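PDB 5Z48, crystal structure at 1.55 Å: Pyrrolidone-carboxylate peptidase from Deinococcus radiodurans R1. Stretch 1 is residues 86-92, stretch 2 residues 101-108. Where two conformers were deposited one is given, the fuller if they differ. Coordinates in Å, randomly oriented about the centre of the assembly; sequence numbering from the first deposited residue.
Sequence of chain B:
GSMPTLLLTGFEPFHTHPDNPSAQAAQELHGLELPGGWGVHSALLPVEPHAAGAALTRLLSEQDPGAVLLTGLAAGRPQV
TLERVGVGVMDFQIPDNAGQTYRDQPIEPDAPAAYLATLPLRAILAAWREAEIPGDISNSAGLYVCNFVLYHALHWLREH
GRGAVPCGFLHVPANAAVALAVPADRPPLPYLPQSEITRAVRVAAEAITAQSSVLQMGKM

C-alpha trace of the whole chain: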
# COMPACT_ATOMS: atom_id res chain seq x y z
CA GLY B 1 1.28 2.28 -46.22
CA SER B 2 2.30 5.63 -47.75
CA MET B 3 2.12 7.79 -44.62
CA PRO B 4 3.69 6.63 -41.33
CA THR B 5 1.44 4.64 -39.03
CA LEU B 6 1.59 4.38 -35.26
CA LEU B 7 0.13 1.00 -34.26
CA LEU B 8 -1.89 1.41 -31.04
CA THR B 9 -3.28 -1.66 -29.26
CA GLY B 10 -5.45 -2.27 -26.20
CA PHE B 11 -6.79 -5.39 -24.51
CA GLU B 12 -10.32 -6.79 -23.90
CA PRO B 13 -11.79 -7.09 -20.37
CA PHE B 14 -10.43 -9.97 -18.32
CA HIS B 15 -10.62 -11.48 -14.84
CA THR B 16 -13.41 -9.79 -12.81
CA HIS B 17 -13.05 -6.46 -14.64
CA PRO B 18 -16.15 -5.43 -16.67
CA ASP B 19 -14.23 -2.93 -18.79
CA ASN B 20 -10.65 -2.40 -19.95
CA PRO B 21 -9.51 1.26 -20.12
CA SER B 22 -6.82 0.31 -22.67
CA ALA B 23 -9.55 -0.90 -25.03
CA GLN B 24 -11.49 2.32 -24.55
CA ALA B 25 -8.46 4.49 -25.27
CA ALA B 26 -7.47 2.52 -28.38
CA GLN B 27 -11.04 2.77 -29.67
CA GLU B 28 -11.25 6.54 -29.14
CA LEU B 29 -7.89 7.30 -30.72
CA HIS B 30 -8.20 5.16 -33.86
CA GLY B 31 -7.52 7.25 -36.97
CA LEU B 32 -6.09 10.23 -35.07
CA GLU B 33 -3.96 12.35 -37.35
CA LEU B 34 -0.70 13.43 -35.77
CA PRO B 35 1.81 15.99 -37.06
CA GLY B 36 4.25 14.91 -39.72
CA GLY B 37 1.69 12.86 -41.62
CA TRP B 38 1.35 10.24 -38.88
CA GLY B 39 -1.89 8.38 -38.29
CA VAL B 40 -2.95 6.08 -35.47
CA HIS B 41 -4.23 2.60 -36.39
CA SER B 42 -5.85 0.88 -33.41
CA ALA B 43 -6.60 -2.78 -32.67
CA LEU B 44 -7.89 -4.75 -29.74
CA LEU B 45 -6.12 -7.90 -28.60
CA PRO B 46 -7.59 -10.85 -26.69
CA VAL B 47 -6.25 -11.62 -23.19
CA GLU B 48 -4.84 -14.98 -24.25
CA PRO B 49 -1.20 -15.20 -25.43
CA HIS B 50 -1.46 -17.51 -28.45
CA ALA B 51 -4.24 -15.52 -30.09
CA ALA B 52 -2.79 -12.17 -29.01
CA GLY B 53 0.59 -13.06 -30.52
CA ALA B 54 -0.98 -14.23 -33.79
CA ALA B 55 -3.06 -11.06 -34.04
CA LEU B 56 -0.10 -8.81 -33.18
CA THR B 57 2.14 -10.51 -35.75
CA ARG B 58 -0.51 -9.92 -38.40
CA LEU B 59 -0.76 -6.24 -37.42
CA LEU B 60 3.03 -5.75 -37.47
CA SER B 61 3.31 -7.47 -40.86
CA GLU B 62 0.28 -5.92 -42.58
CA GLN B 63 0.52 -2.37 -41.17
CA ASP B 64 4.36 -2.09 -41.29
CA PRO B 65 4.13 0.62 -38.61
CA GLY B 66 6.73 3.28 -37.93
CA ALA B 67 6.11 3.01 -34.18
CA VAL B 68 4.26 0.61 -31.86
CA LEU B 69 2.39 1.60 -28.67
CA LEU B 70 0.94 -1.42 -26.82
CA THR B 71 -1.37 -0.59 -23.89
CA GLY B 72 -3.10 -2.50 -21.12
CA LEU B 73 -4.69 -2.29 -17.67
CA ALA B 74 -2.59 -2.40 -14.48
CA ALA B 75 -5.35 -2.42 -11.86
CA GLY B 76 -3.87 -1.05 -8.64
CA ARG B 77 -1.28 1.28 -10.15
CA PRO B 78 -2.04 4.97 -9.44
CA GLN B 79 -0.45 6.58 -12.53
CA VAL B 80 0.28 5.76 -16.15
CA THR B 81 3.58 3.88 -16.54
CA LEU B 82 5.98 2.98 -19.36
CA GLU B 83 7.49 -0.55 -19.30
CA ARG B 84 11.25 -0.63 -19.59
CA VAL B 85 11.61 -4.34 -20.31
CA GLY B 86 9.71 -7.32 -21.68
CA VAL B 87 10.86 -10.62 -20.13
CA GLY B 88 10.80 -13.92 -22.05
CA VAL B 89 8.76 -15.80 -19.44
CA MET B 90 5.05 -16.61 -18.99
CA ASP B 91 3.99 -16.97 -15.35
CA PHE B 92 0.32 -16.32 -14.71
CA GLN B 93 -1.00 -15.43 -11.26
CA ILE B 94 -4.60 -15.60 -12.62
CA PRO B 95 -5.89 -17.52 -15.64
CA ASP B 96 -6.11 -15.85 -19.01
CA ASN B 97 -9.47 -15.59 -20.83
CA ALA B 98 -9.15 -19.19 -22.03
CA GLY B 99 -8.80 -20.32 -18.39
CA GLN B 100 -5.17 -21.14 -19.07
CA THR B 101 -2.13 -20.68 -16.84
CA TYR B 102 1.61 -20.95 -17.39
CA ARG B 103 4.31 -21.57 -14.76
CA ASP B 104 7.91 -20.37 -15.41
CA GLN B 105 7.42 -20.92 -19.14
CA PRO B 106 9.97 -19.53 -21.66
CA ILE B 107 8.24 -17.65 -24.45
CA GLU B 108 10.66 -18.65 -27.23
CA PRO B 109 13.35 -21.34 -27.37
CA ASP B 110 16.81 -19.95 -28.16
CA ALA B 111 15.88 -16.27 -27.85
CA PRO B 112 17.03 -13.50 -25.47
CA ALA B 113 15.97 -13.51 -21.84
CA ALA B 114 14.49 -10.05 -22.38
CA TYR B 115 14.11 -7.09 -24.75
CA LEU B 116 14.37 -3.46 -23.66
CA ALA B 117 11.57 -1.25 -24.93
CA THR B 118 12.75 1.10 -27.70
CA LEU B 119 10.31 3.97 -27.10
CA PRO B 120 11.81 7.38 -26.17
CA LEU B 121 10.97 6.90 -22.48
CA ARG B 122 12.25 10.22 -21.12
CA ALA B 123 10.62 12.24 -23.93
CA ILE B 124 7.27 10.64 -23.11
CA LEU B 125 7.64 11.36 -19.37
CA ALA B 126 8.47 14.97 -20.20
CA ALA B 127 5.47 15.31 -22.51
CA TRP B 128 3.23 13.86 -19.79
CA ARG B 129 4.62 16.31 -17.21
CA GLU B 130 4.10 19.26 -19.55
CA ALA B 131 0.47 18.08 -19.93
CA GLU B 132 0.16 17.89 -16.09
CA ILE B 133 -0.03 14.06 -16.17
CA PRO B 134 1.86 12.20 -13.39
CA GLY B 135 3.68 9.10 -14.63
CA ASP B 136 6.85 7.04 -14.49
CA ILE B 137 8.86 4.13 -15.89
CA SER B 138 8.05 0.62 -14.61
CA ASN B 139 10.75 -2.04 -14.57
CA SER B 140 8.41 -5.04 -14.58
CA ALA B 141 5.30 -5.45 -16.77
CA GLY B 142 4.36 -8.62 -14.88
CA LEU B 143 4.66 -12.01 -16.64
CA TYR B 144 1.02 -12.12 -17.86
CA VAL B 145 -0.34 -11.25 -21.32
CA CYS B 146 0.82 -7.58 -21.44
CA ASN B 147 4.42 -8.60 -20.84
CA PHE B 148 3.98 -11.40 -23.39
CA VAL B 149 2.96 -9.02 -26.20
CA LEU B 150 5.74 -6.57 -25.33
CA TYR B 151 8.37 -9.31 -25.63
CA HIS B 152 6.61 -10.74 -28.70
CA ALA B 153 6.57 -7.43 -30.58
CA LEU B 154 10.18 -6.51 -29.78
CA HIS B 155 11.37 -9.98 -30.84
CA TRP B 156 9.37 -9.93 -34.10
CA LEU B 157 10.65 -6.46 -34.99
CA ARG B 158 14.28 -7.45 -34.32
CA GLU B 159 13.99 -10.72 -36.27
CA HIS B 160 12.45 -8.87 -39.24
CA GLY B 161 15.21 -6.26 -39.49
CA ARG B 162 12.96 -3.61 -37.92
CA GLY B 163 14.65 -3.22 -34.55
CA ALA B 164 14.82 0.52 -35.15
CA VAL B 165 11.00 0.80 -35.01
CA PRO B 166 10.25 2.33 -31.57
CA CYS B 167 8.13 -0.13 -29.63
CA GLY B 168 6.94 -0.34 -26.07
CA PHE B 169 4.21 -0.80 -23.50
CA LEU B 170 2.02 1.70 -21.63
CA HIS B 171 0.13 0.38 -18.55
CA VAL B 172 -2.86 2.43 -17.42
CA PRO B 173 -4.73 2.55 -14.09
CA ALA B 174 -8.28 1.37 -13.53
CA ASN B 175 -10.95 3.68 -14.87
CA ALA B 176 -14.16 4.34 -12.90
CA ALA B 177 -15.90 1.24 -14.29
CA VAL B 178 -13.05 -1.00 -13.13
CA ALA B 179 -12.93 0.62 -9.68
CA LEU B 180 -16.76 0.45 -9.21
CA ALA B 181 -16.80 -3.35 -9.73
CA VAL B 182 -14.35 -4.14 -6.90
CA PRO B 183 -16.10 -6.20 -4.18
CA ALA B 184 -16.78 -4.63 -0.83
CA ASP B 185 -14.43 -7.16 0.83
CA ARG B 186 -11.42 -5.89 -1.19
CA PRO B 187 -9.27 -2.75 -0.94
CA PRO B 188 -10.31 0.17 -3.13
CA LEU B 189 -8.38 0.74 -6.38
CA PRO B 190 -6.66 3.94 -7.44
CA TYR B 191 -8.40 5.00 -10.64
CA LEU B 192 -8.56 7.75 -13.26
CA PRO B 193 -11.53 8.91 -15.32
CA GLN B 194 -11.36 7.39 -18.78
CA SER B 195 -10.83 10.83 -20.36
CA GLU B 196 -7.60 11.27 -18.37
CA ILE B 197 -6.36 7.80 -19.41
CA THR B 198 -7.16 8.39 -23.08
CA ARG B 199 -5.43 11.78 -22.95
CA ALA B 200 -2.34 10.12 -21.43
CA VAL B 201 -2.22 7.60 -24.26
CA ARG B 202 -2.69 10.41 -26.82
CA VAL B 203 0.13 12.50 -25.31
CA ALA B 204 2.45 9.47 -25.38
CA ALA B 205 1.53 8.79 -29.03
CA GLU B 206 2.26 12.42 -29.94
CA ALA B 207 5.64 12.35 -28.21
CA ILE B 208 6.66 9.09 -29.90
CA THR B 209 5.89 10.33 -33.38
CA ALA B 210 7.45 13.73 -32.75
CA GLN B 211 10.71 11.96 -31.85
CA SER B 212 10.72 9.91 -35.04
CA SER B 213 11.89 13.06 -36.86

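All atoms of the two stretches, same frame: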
# COMPACT_ATOMS: atom_id res chain seq x y z
N GLY B 86 10.56 -6.14 -21.51
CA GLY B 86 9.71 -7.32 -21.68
C GLY B 86 10.56 -8.56 -21.45
O GLY B 86 11.60 -8.73 -22.07
N VAL B 87 10.10 -9.44 -20.54
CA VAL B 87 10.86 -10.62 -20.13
C VAL B 87 10.29 -11.86 -20.81
O VAL B 87 9.07 -12.00 -20.95
CB VAL B 87 10.82 -10.75 -18.60
CG1 VAL B 87 11.46 -12.06 -18.14
CG2 VAL B 87 11.50 -9.56 -17.93
N GLY B 88 11.18 -12.74 -21.25
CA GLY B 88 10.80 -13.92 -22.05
C GLY B 88 10.25 -15.07 -21.23
O GLY B 88 10.64 -16.23 -21.44
N VAL B 89 9.36 -14.78 -20.29
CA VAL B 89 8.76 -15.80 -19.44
C VAL B 89 7.26 -15.53 -19.30
O VAL B 89 6.83 -14.38 -19.18
CB VAL B 89 9.42 -15.86 -18.03
CG1 VAL B 89 8.74 -16.91 -17.15
CG2 VAL B 89 10.93 -16.15 -18.13
N MET B 90 6.48 -16.62 -19.29
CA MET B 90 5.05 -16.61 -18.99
C MET B 90 4.85 -17.24 -17.61
O MET B 90 5.12 -18.43 -17.42
CB MET B 90 4.26 -17.38 -20.04
CG MET B 90 4.54 -16.86 -21.44
SD MET B 90 4.13 -17.97 -22.78
CE MET B 90 2.34 -17.90 -22.87
N ASP B 91 4.30 -16.45 -16.68
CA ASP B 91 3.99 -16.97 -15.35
C ASP B 91 2.76 -16.25 -14.86
O ASP B 91 2.82 -15.06 -14.52
CB ASP B 91 5.16 -16.80 -14.38
CG ASP B 91 4.94 -17.59 -13.11
OD1 ASP B 91 5.19 -18.80 -13.09
OD2 ASP B 91 4.52 -16.98 -12.10
N PHE B 92 1.62 -16.95 -14.87
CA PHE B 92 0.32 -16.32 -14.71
C PHE B 92 -0.16 -16.50 -13.28
O PHE B 92 -0.33 -17.63 -12.83
CB PHE B 92 -0.71 -16.91 -15.67
CG PHE B 92 -0.52 -16.54 -17.13
CD1 PHE B 92 0.64 -15.90 -17.61
CD2 PHE B 92 -1.54 -16.84 -18.04
CE1 PHE B 92 0.78 -15.58 -18.97
CE2 PHE B 92 -1.43 -16.54 -19.38
CZ PHE B 92 -0.29 -15.89 -19.87
N THR B 101 -3.23 -21.25 -17.60
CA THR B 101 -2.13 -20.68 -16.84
C THR B 101 -0.81 -21.26 -17.33
O THR B 101 -0.75 -22.31 -17.97
CB THR B 101 -2.26 -20.91 -15.34
OG1 THR B 101 -1.25 -20.15 -14.67
CG2 THR B 101 -2.03 -22.34 -15.02
N TYR B 102 0.26 -20.53 -17.07
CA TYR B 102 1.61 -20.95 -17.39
C TYR B 102 2.46 -20.72 -16.15
O TYR B 102 2.23 -19.74 -15.43
CB TYR B 102 2.18 -20.14 -18.58
CG TYR B 102 1.34 -20.30 -19.83
CD1 TYR B 102 0.24 -19.49 -20.04
CD2 TYR B 102 1.65 -21.25 -20.78
CE1 TYR B 102 -0.55 -19.64 -21.16
CE2 TYR B 102 0.85 -21.41 -21.92
CZ TYR B 102 -0.23 -20.59 -22.09
OH TYR B 102 -1.01 -20.77 -23.21
N ARG B 103 3.40 -21.63 -15.91
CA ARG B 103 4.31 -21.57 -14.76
C ARG B 103 5.76 -21.56 -15.29
O ARG B 103 6.21 -22.55 -15.88
CB ARG B 103 4.05 -22.74 -13.82
CG ARG B 103 4.81 -22.67 -12.48
CD ARG B 103 3.95 -22.07 -11.35
NE ARG B 103 3.48 -20.72 -11.68
CZ ARG B 103 2.21 -20.35 -11.78
NH1 ARG B 103 1.21 -21.21 -11.55
NH2 ARG B 103 1.92 -19.09 -12.06
N ASP B 104 6.48 -20.44 -15.09
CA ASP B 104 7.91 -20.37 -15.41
C ASP B 104 8.21 -20.78 -16.85
O ASP B 104 9.23 -21.41 -17.14
CB ASP B 104 8.74 -21.23 -14.44
CG ASP B 104 8.48 -20.91 -13.00
OD1 ASP B 104 8.28 -19.69 -12.71
OD2 ASP B 104 8.48 -21.85 -12.18
N GLN B 105 7.34 -20.37 -17.79
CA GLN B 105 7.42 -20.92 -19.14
C GLN B 105 8.17 -19.98 -20.08
O GLN B 105 7.73 -18.83 -20.27
CB GLN B 105 6.01 -21.19 -19.67
CG GLN B 105 5.96 -21.79 -21.06
CD GLN B 105 6.46 -23.23 -21.12
OE1 GLN B 105 6.34 -24.00 -20.16
NE2 GLN B 105 7.09 -23.58 -22.23
N PRO B 106 9.29 -20.40 -20.68
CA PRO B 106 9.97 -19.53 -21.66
C PRO B 106 9.07 -19.25 -22.86
O PRO B 106 8.37 -20.13 -23.36
CB PRO B 106 11.21 -20.32 -22.05
CG PRO B 106 11.45 -21.26 -20.83
CD PRO B 106 10.04 -21.63 -20.41
N ILE B 107 9.10 -18.00 -23.33
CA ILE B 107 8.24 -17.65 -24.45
C ILE B 107 8.75 -18.26 -25.75
O ILE B 107 7.98 -18.77 -26.56
CB ILE B 107 8.10 -16.11 -24.55
CG1 ILE B 107 7.27 -15.59 -23.37
CG2 ILE B 107 7.49 -15.73 -25.90
CD1 ILE B 107 7.11 -14.02 -23.31
N GLU B 108 10.07 -18.23 -25.95
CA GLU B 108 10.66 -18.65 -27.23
C GLU B 108 11.94 -19.41 -26.97
O GLU B 108 12.85 -18.89 -26.31
CB GLU B 108 10.95 -17.40 -28.08
CG GLU B 108 11.37 -17.67 -29.49
CD GLU B 108 10.20 -17.68 -30.42
OE1 GLU B 108 10.16 -18.59 -31.25
OE2 GLU B 108 9.30 -16.80 -30.30
O HOH W 1 11.76 -16.34 -24.58

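The most unusual feature of this contact is the crowding around Asp91, where one carboxylate oxygen serves a backbone amide and a guanidinium while lying close to a second carboxylate. Asp91 OD1 accepts a hydrogen bond from Asp104 N at 2.9 Å (N-H...O angle 146°) and another from Arg103 NE, also at 2.9 Å (151°), the latter forming a salt bridge. Yet Asp91 OD1 also lies 3.2 Å from Asp104 OD1, a pairing of two acceptors of like charge, not a hydrogen bond. Arg103 NE and Asp104 N both donate to Asp91 OD1, and Asp104 OD1 is itself hydrogen-bonded elsewhere in the structure.

Arg103 reaches this site indirectly. Its CA-to-CB bond points away from stretch 1, but the end of the side chain comes back, with chi2 at 97°, between wells. Arg103 NH2 then donates to Phe92 O at 2.8 Å (150°) and weakly to Asp91 OD2 at 3.3 Å. Asp91 OD1 and Phe92 O both lie near the guanidinium plane, at its edge, as in-plane N-H donors require.

The backbone pairing is antiparallel but short. Met90 and Gln105 form the hydrogen-bonded pair: Met90 N donates to Gln105 O at 2.7 Å (166°), and Gln105 N to Met90 O at 3.0 Å (170°). Val89 and Pro106 form the adjoining non-hydrogen-bonded pair, with their CA atoms 4.5 Å apart. Beyond it, Ile107 N donates to Gly88 O at 3.0 Å (158°), and Pro106 CA makes a C-H...O contact with the same Gly88 O at 3.4 Å. In the other direction, Phe92 N donates to Tyr102 O at 2.9 Å (164°). The register changes between these bonds: Met90 lies nearest Gln105, whereas Asp91 lies nearest Arg103, so stretch 2 has one extra residue, Asp104. Asp104 adopts left-handed phi/psi of 54/39° where the register shifts by one residue.

Apolar packing centres on Tyr102. Met90 CE sits 3.6 Å from the centroid of the Tyr102 ring and only 5° off the ring normal, so the methyl lies almost squarely over the face. The Tyr102 edge in turn addresses the face of Phe92, with centroids 5.0 Å apart, planes at 75° and a closest approach of 3.5 Å between Tyr102 CD1 and Phe92 CE2. Met90 also packs against Ile107, Met90 CG to Ile107 CG1 being 3.6 Å. One cost remains: Tyr102 N is buried by the contact without a polar partner in the model.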